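Long-range contacts in aminotransferase, class III (Deinococcus radiodurans, PDB 3I4J), which probably catalyses a pyridoxal phosphate-dependent transamination, the reaction of the class-III aminotransferases: residues Thr126-Ser130 against Glu197-Ser203; Glu177-Leu183 against Ile220-Ile226; Gly212-Arg218 against Trp249-Asp255. The protein carries 1 engineered substitution. All blocks are in the same frame, centred on the assembly; numbering follows the deposited sequence.

Interaction 1: residues Thr126-Ser130 against Glu197-Ser203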
# COMPACT_ATOMS: atom_id res chain seq x y z
N THR C 126 -7.84 -6.92 -21.70
CA THR C 126 -6.59 -7.40 -21.13
C THR C 126 -6.22 -8.63 -21.95
O THR C 126 -7.03 -9.14 -22.71
CB THR C 126 -6.69 -7.73 -19.62
OG1 THR C 126 -7.75 -8.66 -19.39
CG2 THR C 126 -6.96 -6.44 -18.83
N ARG C 127 -5.00 -9.12 -21.77
CA ARG C 127 -4.52 -10.23 -22.58
C ARG C 127 -4.16 -11.49 -21.79
O ARG C 127 -3.55 -11.41 -20.73
CB ARG C 127 -3.31 -9.74 -23.37
CG ARG C 127 -2.76 -10.68 -24.42
CD ARG C 127 -1.51 -10.04 -25.05
NE ARG C 127 -0.49 -9.81 -24.02
CZ ARG C 127 0.56 -9.01 -24.16
NH1 ARG C 127 0.75 -8.34 -25.29
NH2 ARG C 127 1.42 -8.87 -23.16
N VAL C 128 -4.54 -12.64 -22.33
CA VAL C 128 -4.22 -13.92 -21.71
C VAL C 128 -2.69 -14.00 -21.66
O VAL C 128 -2.01 -13.63 -22.62
CB VAL C 128 -4.77 -15.10 -22.56
CG1 VAL C 128 -4.35 -16.43 -21.95
CG2 VAL C 128 -6.29 -15.02 -22.65
N PRO C 129 -2.13 -14.48 -20.54
CA PRO C 129 -2.78 -14.95 -19.32
C PRO C 129 -2.63 -13.94 -18.18
O PRO C 129 -2.70 -14.30 -17.00
CB PRO C 129 -2.01 -16.23 -19.02
CG PRO C 129 -0.59 -15.77 -19.30
CD PRO C 129 -0.71 -14.91 -20.56
N SER C 130 -2.41 -12.68 -18.54
CA SER C 130 -2.24 -11.61 -17.56
C SER C 130 -3.58 -11.20 -16.94
O SER C 130 -4.30 -12.02 -16.36
CB SER C 130 -1.59 -10.39 -18.22
OG SER C 130 -0.41 -10.74 -18.91
N GLU C 197 1.08 -6.08 -20.15
CA GLU C 197 2.46 -6.03 -19.65
C GLU C 197 3.26 -6.15 -20.94
O GLU C 197 3.05 -7.10 -21.70
CB GLU C 197 2.80 -7.25 -18.80
CG GLU C 197 2.00 -7.44 -17.52
CD GLU C 197 2.29 -8.79 -16.88
OE1 GLU C 197 1.70 -9.80 -17.32
OE2 GLU C 197 3.11 -8.83 -15.95
N PRO C 198 4.18 -5.22 -21.22
CA PRO C 198 4.95 -5.34 -22.47
C PRO C 198 5.62 -6.72 -22.54
O PRO C 198 5.59 -7.39 -23.58
CB PRO C 198 5.95 -4.20 -22.37
CG PRO C 198 5.18 -3.15 -21.62
CD PRO C 198 4.52 -3.97 -20.51
N VAL C 199 6.23 -7.12 -21.44
CA VAL C 199 6.88 -8.42 -21.31
C VAL C 199 6.15 -9.02 -20.12
O VAL C 199 6.08 -8.39 -19.06
CB VAL C 199 8.39 -8.28 -21.01
CG1 VAL C 199 8.99 -9.65 -20.74
CG2 VAL C 199 9.10 -7.63 -22.19
N VAL C 200 5.58 -10.20 -20.30
CA VAL C 200 4.82 -10.87 -19.25
C VAL C 200 5.65 -11.31 -18.06
O VAL C 200 6.80 -11.72 -18.20
CB VAL C 200 4.05 -12.08 -19.82
CG1 VAL C 200 3.25 -12.77 -18.72
CG2 VAL C 200 3.11 -11.61 -20.93
N GLY C 201 5.04 -11.23 -16.88
CA GLY C 201 5.71 -11.62 -15.66
C GLY C 201 5.42 -13.05 -15.23
O GLY C 201 5.50 -13.98 -16.03
N ALA C 202 5.08 -13.21 -13.96
CA ALA C 202 4.80 -14.51 -13.36
C ALA C 202 3.83 -15.41 -14.13
O ALA C 202 4.07 -16.62 -14.24
CB ALA C 202 4.29 -14.32 -11.94
N SER C 203 2.75 -14.85 -14.67
CA SER C 203 1.76 -15.63 -15.40
C SER C 203 2.32 -16.50 -16.52
O SER C 203 1.88 -17.63 -16.72
CB SER C 203 0.68 -14.70 -15.97
OG SER C 203 1.25 -13.77 -16.88
O HOH W 1 -0.49 -8.65 -20.50
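Hydrogen bonds carry most of the contact between R127, S130 and E197. S130 OG donates a hydrogen bond to E197 OE1 at 2.8 Å, entering on the anti lone pair, away from the other carboxylate oxygen. Beyond CG the E197 chain runs extended (chi2 172°), which carries its carboxylate across to the serine. R127 sets CG anti to the backbone N (chi1 -172°) and bends at chi3; E197 O lies at the edge of its guanidinium, 2.8 Å from R127 NH2, but at 125° the bond is weak. The strongest partner of R127 is the hydroxyl of Y214, and NH1 also bonds that of Y213.

One water joins all three residues: it donates to S130 OG at 2.6 Å, accepts from E197 N at 3.0 Å and takes a weak bond from R127 NH2.

Van der Waals contact is slight. V200 CG2 lies 3.9 Å from R127 NH2, the two side chains crossing at a slant, and P129, which follows a cis peptide bond, brings CG to 3.6 Å from S203 OG.

The segments lie at the C-terminal ends of neighbouring parallel strands 123-127 and 191-196, the edge of the sheet where fold type I enzymes hold pyridoxal phosphate. Because S130 OG both gives and receives a hydrogen bond, its rotation and that of the E197 carboxylate are probably fixed, while the weak arginine bond adds little.

Interaction 2: residues Glu177-Leu183 against Ile220-Ile226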
# COMPACT_ATOMS: atom_id res chain seq x y z
N GLU C 177 -2.77 -7.67 -34.84
CA GLU C 177 -4.04 -7.43 -35.51
C GLU C 177 -5.19 -8.14 -34.79
O GLU C 177 -6.36 -7.84 -35.02
CB GLU C 177 -3.96 -7.89 -36.97
CG GLU C 177 -3.33 -6.83 -37.87
CD GLU C 177 -4.23 -5.62 -38.05
OE1 GLU C 177 -3.70 -4.50 -38.19
OE2 GLU C 177 -5.46 -5.78 -38.07
N GLY C 178 -4.85 -9.06 -33.90
CA GLY C 178 -5.88 -9.74 -33.15
C GLY C 178 -6.66 -8.73 -32.32
O GLY C 178 -7.82 -8.95 -31.99
N LEU C 179 -6.01 -7.61 -32.00
CA LEU C 179 -6.66 -6.56 -31.21
C LEU C 179 -7.76 -5.89 -32.03
O LEU C 179 -8.82 -5.56 -31.50
CB LEU C 179 -5.63 -5.52 -30.74
CG LEU C 179 -6.19 -4.34 -29.93
CD1 LEU C 179 -6.95 -4.84 -28.71
CD2 LEU C 179 -5.04 -3.43 -29.50
N ARG C 180 -7.50 -5.68 -33.32
CA ARG C 180 -8.52 -5.06 -34.16
C ARG C 180 -9.72 -6.01 -34.23
O ARG C 180 -10.86 -5.57 -34.13
CB ARG C 180 -7.99 -4.80 -35.57
CG ARG C 180 -8.98 -4.00 -36.43
CD ARG C 180 -8.61 -4.02 -37.90
NE ARG C 180 -7.24 -3.58 -38.13
CZ ARG C 180 -6.86 -2.31 -38.25
NH1 ARG C 180 -7.75 -1.33 -38.17
NH2 ARG C 180 -5.58 -2.02 -38.44
N ALA C 181 -9.44 -7.30 -34.40
CA ALA C 181 -10.49 -8.31 -34.49
C ALA C 181 -11.37 -8.31 -33.24
O ALA C 181 -12.60 -8.40 -33.34
CB ALA C 181 -9.87 -9.69 -34.71
N LEU C 182 -10.75 -8.22 -32.07
CA LEU C 182 -11.50 -8.21 -30.82
C LEU C 182 -12.33 -6.94 -30.71
O LEU C 182 -13.49 -6.97 -30.30
CB LEU C 182 -10.54 -8.31 -29.62
CG LEU C 182 -11.21 -8.23 -28.24
CD1 LEU C 182 -12.31 -9.27 -28.15
CD2 LEU C 182 -10.17 -8.45 -27.15
N LEU C 183 -11.74 -5.82 -31.09
CA LEU C 183 -12.44 -4.55 -31.04
C LEU C 183 -13.67 -4.59 -31.93
O LEU C 183 -14.74 -4.11 -31.55
CB LEU C 183 -11.50 -3.42 -31.48
CG LEU C 183 -10.53 -2.93 -30.40
CD1 LEU C 183 -9.46 -2.05 -31.01
CD2 LEU C 183 -11.31 -2.16 -29.33
N ILE C 220 -3.47 0.71 -33.60
CA ILE C 220 -4.84 0.25 -33.51
C ILE C 220 -5.58 1.01 -32.40
O ILE C 220 -6.75 1.38 -32.56
CB ILE C 220 -4.90 -1.28 -33.21
CG1 ILE C 220 -4.39 -2.06 -34.42
CG2 ILE C 220 -6.32 -1.70 -32.87
CD1 ILE C 220 -5.21 -1.84 -35.65
N CYS C 221 -4.89 1.25 -31.29
CA CYS C 221 -5.49 1.98 -30.18
C CYS C 221 -5.81 3.42 -30.59
O CYS C 221 -6.87 3.95 -30.25
CB CYS C 221 -4.57 1.97 -28.95
SG CYS C 221 -4.52 0.36 -28.08
N ASP C 222 -4.91 4.04 -31.33
CA ASP C 222 -5.14 5.41 -31.79
C ASP C 222 -6.35 5.48 -32.72
O ASP C 222 -7.17 6.40 -32.62
CB ASP C 222 -3.90 5.96 -32.50
CG ASP C 222 -2.76 6.26 -31.55
OD1 ASP C 222 -3.02 6.41 -30.33
OD2 ASP C 222 -1.60 6.37 -32.01
N GLU C 223 -6.46 4.52 -33.63
CA GLU C 223 -7.58 4.49 -34.57
C GLU C 223 -8.90 4.30 -33.85
O GLU C 223 -9.89 4.94 -34.18
CB GLU C 223 -7.41 3.36 -35.59
CG GLU C 223 -6.30 3.60 -36.59
CD GLU C 223 -6.22 2.51 -37.65
OE1 GLU C 223 -5.28 2.55 -38.46
OE2 GLU C 223 -7.10 1.63 -37.69
N ALA C 224 -8.91 3.40 -32.86
CA ALA C 224 -10.12 3.10 -32.11
C ALA C 224 -10.46 4.15 -31.05
O ALA C 224 -11.58 4.20 -30.55
CB ALA C 224 -9.99 1.72 -31.45
N GLY C 225 -9.48 4.99 -30.70
CA GLY C 225 -9.71 6.02 -29.70
C GLY C 225 -9.73 5.48 -28.28
O GLY C 225 -10.35 6.07 -27.40
N ILE C 226 -9.05 4.35 -28.05
CA ILE C 226 -9.00 3.77 -26.70
C ILE C 226 -7.67 4.07 -26.02
O ILE C 226 -6.66 4.33 -26.67
CB ILE C 226 -9.23 2.23 -26.73
CG1 ILE C 226 -8.09 1.53 -27.48
CG2 ILE C 226 -10.59 1.94 -27.36
CD1 ILE C 226 -8.13 0.00 -27.40
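Two helices of the alpha/beta large domain, 178-186 and 213-224, pack side by side through L179, L183 and I220; the second belongs to the beta-alpha-beta crossover between parallel strands 191-196 and 227-231. The axes of the two short segments pass 10.6 Å apart at 27°, close to parallel.

I220 is the apolar centre. Its CG2, anti to the backbone N, is met by L183 CD1 at 3.7 Å and L179 CG at 4.0 Å, both leucine side chains running antiparallel to that of I220. L183 CD1 also reaches A224 CB at 3.8 Å, and L179 CD2 faces the sulfur of C221. Beneath, L179 and L183 rest on I125, and on F194 and V191 respectively, of the sheet.

On the more exposed side R180 links two acids in a salt-bridge network. A bend at chi3 (-54°) turns the guanidinium so that NE meets the syn lone pair of E177 OE2 at 2.8 Å, almost in the guanidinium plane. NH1 spans to the other helix, 3.1 Å from E223 OE2 on the syn side but 20° out of the carboxylate plane. E177 also pairs with R216. With an alanine here, E223 would probably lose its charge partner across the contact, and the carboxylate of E177, left with R216, would be freer to turn.

Helix 213-224 ends in a Schellman motif with G225, at positive phi, as its C-prime residue: I226 N bonds C221 O at 3.1 Å, and I226 CD1 then lies 4.3 Å from L183 CD2.

Interaction 3: residues Gly212-Arg218 against Trp249-Asp255; sequences GYYERVR and WSGVTPD
W249, R218 and E215 dominate this contact. The indole of W249 receives the edge of Y214 on one face: CD2 of the tyrosine stands 3.4 Å from W249 CD2 in a T-shaped pair, the planes 89° apart. W249 NE1 is held by A210 O, while Y214 OH bonds P198 O. E215 curls back at chi2, placing OE1 at the indole edge, 3.4 Å from W249 CD1. The other oxygen, OE2, accepts a hydrogen bond from S250 OG at 2.6 Å on its anti lone pair.

W249 to V252 form a type I' beta turn, closed by V252 N to W249 O, in the loop that leads to strand 256-259 and lies against the first turns of helix 213-224. V252 leaves the turn facing the helix, its CG2 3.7 Å from E215 CA and its CG1 3.8 Å from R218 CB.

Bends at chi2 and chi3 carry the R218 guanidinium along the loop. NH1 gives a straight bond (165°) to T253 O, in the carbonyl plane and on a lone pair, and NH2 forms a salt bridge with D255 OD2 at 2.8 Å, from 28° out of the carboxylate plane. The same NH2 also pairs with D222, and D255 OD2 accepts a hydrogen bond from F228 N.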
# COMPACT_ATOMS: atom_id res chain seq x y z
N GLY C 212 7.47 -5.47 -33.88
CA GLY C 212 6.32 -4.97 -34.62
C GLY C 212 4.98 -5.05 -33.91
O GLY C 212 4.02 -4.38 -34.31
N TYR C 213 4.91 -5.84 -32.84
CA TYR C 213 3.66 -6.02 -32.10
C TYR C 213 3.10 -4.74 -31.46
O TYR C 213 1.98 -4.33 -31.77
CB TYR C 213 3.86 -7.08 -31.01
CG TYR C 213 2.61 -7.46 -30.26
CD1 TYR C 213 1.84 -8.55 -30.65
CD2 TYR C 213 2.23 -6.77 -29.10
CE1 TYR C 213 0.73 -8.96 -29.91
CE2 TYR C 213 1.13 -7.16 -28.35
CZ TYR C 213 0.39 -8.26 -28.75
OH TYR C 213 -0.66 -8.70 -27.98
N TYR C 214 3.87 -4.11 -30.58
CA TYR C 214 3.36 -2.92 -29.92
C TYR C 214 3.23 -1.70 -30.82
O TYR C 214 2.43 -0.80 -30.53
CB TYR C 214 4.18 -2.61 -28.68
CG TYR C 214 3.94 -3.65 -27.61
CD1 TYR C 214 2.68 -3.82 -27.05
CD2 TYR C 214 4.96 -4.52 -27.22
CE1 TYR C 214 2.42 -4.86 -26.12
CE2 TYR C 214 4.72 -5.55 -26.31
CZ TYR C 214 3.46 -5.71 -25.77
OH TYR C 214 3.23 -6.76 -24.89
N GLU C 215 4.00 -1.66 -31.90
CA GLU C 215 3.89 -0.55 -32.84
C GLU C 215 2.48 -0.63 -33.43
O GLU C 215 1.78 0.39 -33.54
CB GLU C 215 4.93 -0.67 -33.97
CG GLU C 215 6.37 -0.43 -33.53
CD GLU C 215 7.07 -1.68 -33.00
OE1 GLU C 215 6.40 -2.69 -32.71
OE2 GLU C 215 8.31 -1.64 -32.87
N ARG C 216 2.06 -1.84 -33.78
CA ARG C 216 0.72 -2.05 -34.35
C ARG C 216 -0.36 -1.84 -33.28
O ARG C 216 -1.40 -1.26 -33.57
CB ARG C 216 0.62 -3.46 -34.96
CG ARG C 216 -0.75 -3.79 -35.57
CD ARG C 216 -1.19 -2.77 -36.62
NE ARG C 216 -0.19 -2.61 -37.67
CZ ARG C 216 0.01 -3.49 -38.66
NH1 ARG C 216 -0.72 -4.59 -38.75
NH2 ARG C 216 0.97 -3.26 -39.55
N VAL C 217 -0.11 -2.30 -32.06
CA VAL C 217 -1.08 -2.10 -30.98
C VAL C 217 -1.31 -0.60 -30.76
O VAL C 217 -2.44 -0.15 -30.63
CB VAL C 217 -0.58 -2.72 -29.64
CG1 VAL C 217 -1.43 -2.21 -28.47
CG2 VAL C 217 -0.67 -4.24 -29.72
N ARG C 218 -0.22 0.17 -30.71
CA ARG C 218 -0.31 1.62 -30.51
C ARG C 218 -1.20 2.25 -31.58
O ARG C 218 -2.08 3.06 -31.28
CB ARG C 218 1.09 2.24 -30.57
CG ARG C 218 1.14 3.77 -30.55
CD ARG C 218 0.76 4.35 -29.20
NE ARG C 218 -0.68 4.50 -29.03
CZ ARG C 218 -1.25 4.94 -27.92
NH1 ARG C 218 -0.51 5.26 -26.86
NH2 ARG C 218 -2.57 5.07 -27.85
N TRP C 249 10.15 -1.52 -28.42
CA TRP C 249 9.42 -1.65 -29.67
C TRP C 249 9.34 -0.29 -30.37
O TRP C 249 8.33 0.41 -30.27
CB TRP C 249 8.01 -2.20 -29.40
CG TRP C 249 7.95 -3.71 -29.24
CD1 TRP C 249 7.61 -4.62 -30.20
CD2 TRP C 249 8.21 -4.46 -28.05
NE1 TRP C 249 7.64 -5.89 -29.68
CE2 TRP C 249 8.01 -5.83 -28.36
CE3 TRP C 249 8.60 -4.12 -26.74
CZ2 TRP C 249 8.17 -6.85 -27.42
CZ3 TRP C 249 8.77 -5.14 -25.80
CH2 TRP C 249 8.56 -6.49 -26.15
N SER C 250 10.41 0.08 -31.06
CA SER C 250 10.46 1.34 -31.80
C SER C 250 10.12 2.59 -30.99
O SER C 250 9.58 3.55 -31.53
CB SER C 250 9.54 1.26 -33.02
OG SER C 250 9.86 0.16 -33.84
N GLY C 251 10.44 2.57 -29.71
CA GLY C 251 10.17 3.72 -28.87
C GLY C 251 8.70 4.03 -28.62
O GLY C 251 8.36 5.14 -28.23
N VAL C 252 7.83 3.04 -28.83
CA VAL C 252 6.40 3.24 -28.61
C VAL C 252 6.13 3.70 -27.18
O VAL C 252 6.79 3.26 -26.24
CB VAL C 252 5.60 1.93 -28.88
CG1 VAL C 252 4.18 2.05 -28.33
CG2 VAL C 252 5.54 1.66 -30.38
N THR C 253 5.17 4.61 -27.04
CA THR C 253 4.79 5.13 -25.73
C THR C 253 3.30 4.90 -25.53
O THR C 253 2.51 4.97 -26.47
CB THR C 253 5.10 6.64 -25.61
OG1 THR C 253 4.44 7.36 -26.67
CG2 THR C 253 6.60 6.88 -25.69
N PRO C 254 2.89 4.61 -24.28
CA PRO C 254 1.49 4.38 -23.97
C PRO C 254 0.82 5.69 -23.56
O PRO C 254 1.46 6.74 -23.54
CB PRO C 254 1.57 3.40 -22.80
CG PRO C 254 2.74 3.96 -22.03
CD PRO C 254 3.75 4.36 -23.11
N ASP C 255 -0.48 5.62 -23.27
CA ASP C 255 -1.22 6.79 -22.81
C ASP C 255 -1.08 6.84 -21.29
O ASP C 255 -1.11 7.90 -20.68
CB ASP C 255 -2.68 6.68 -23.24
CG ASP C 255 -2.84 6.67 -24.75
OD1 ASP C 255 -2.28 7.57 -25.40
OD2 ASP C 255 -3.51 5.75 -25.28

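In the fold
From the N terminus, 126-130 runs off the end of strand 123-127, and interaction 1 closes a loop of 66 residues when 197-203 leaves strand 191-196. Helix segment 177-183 lies within that loop, but its partner 220-226 lies beyond it, so interactions 1 and 2 cross; interaction 2 spans 36 intervening residues. Interaction 3 starts at 212-218, after interaction 1 has closed and before interaction 2 does, and closes 30 residues at 249-255; it crosses interaction 2 and follows interaction 1 in series. Helix 213-224 serves both later contacts, joining helix 178-186 to the loop before strand 256-259, and its first turn touches both segments of interaction 1.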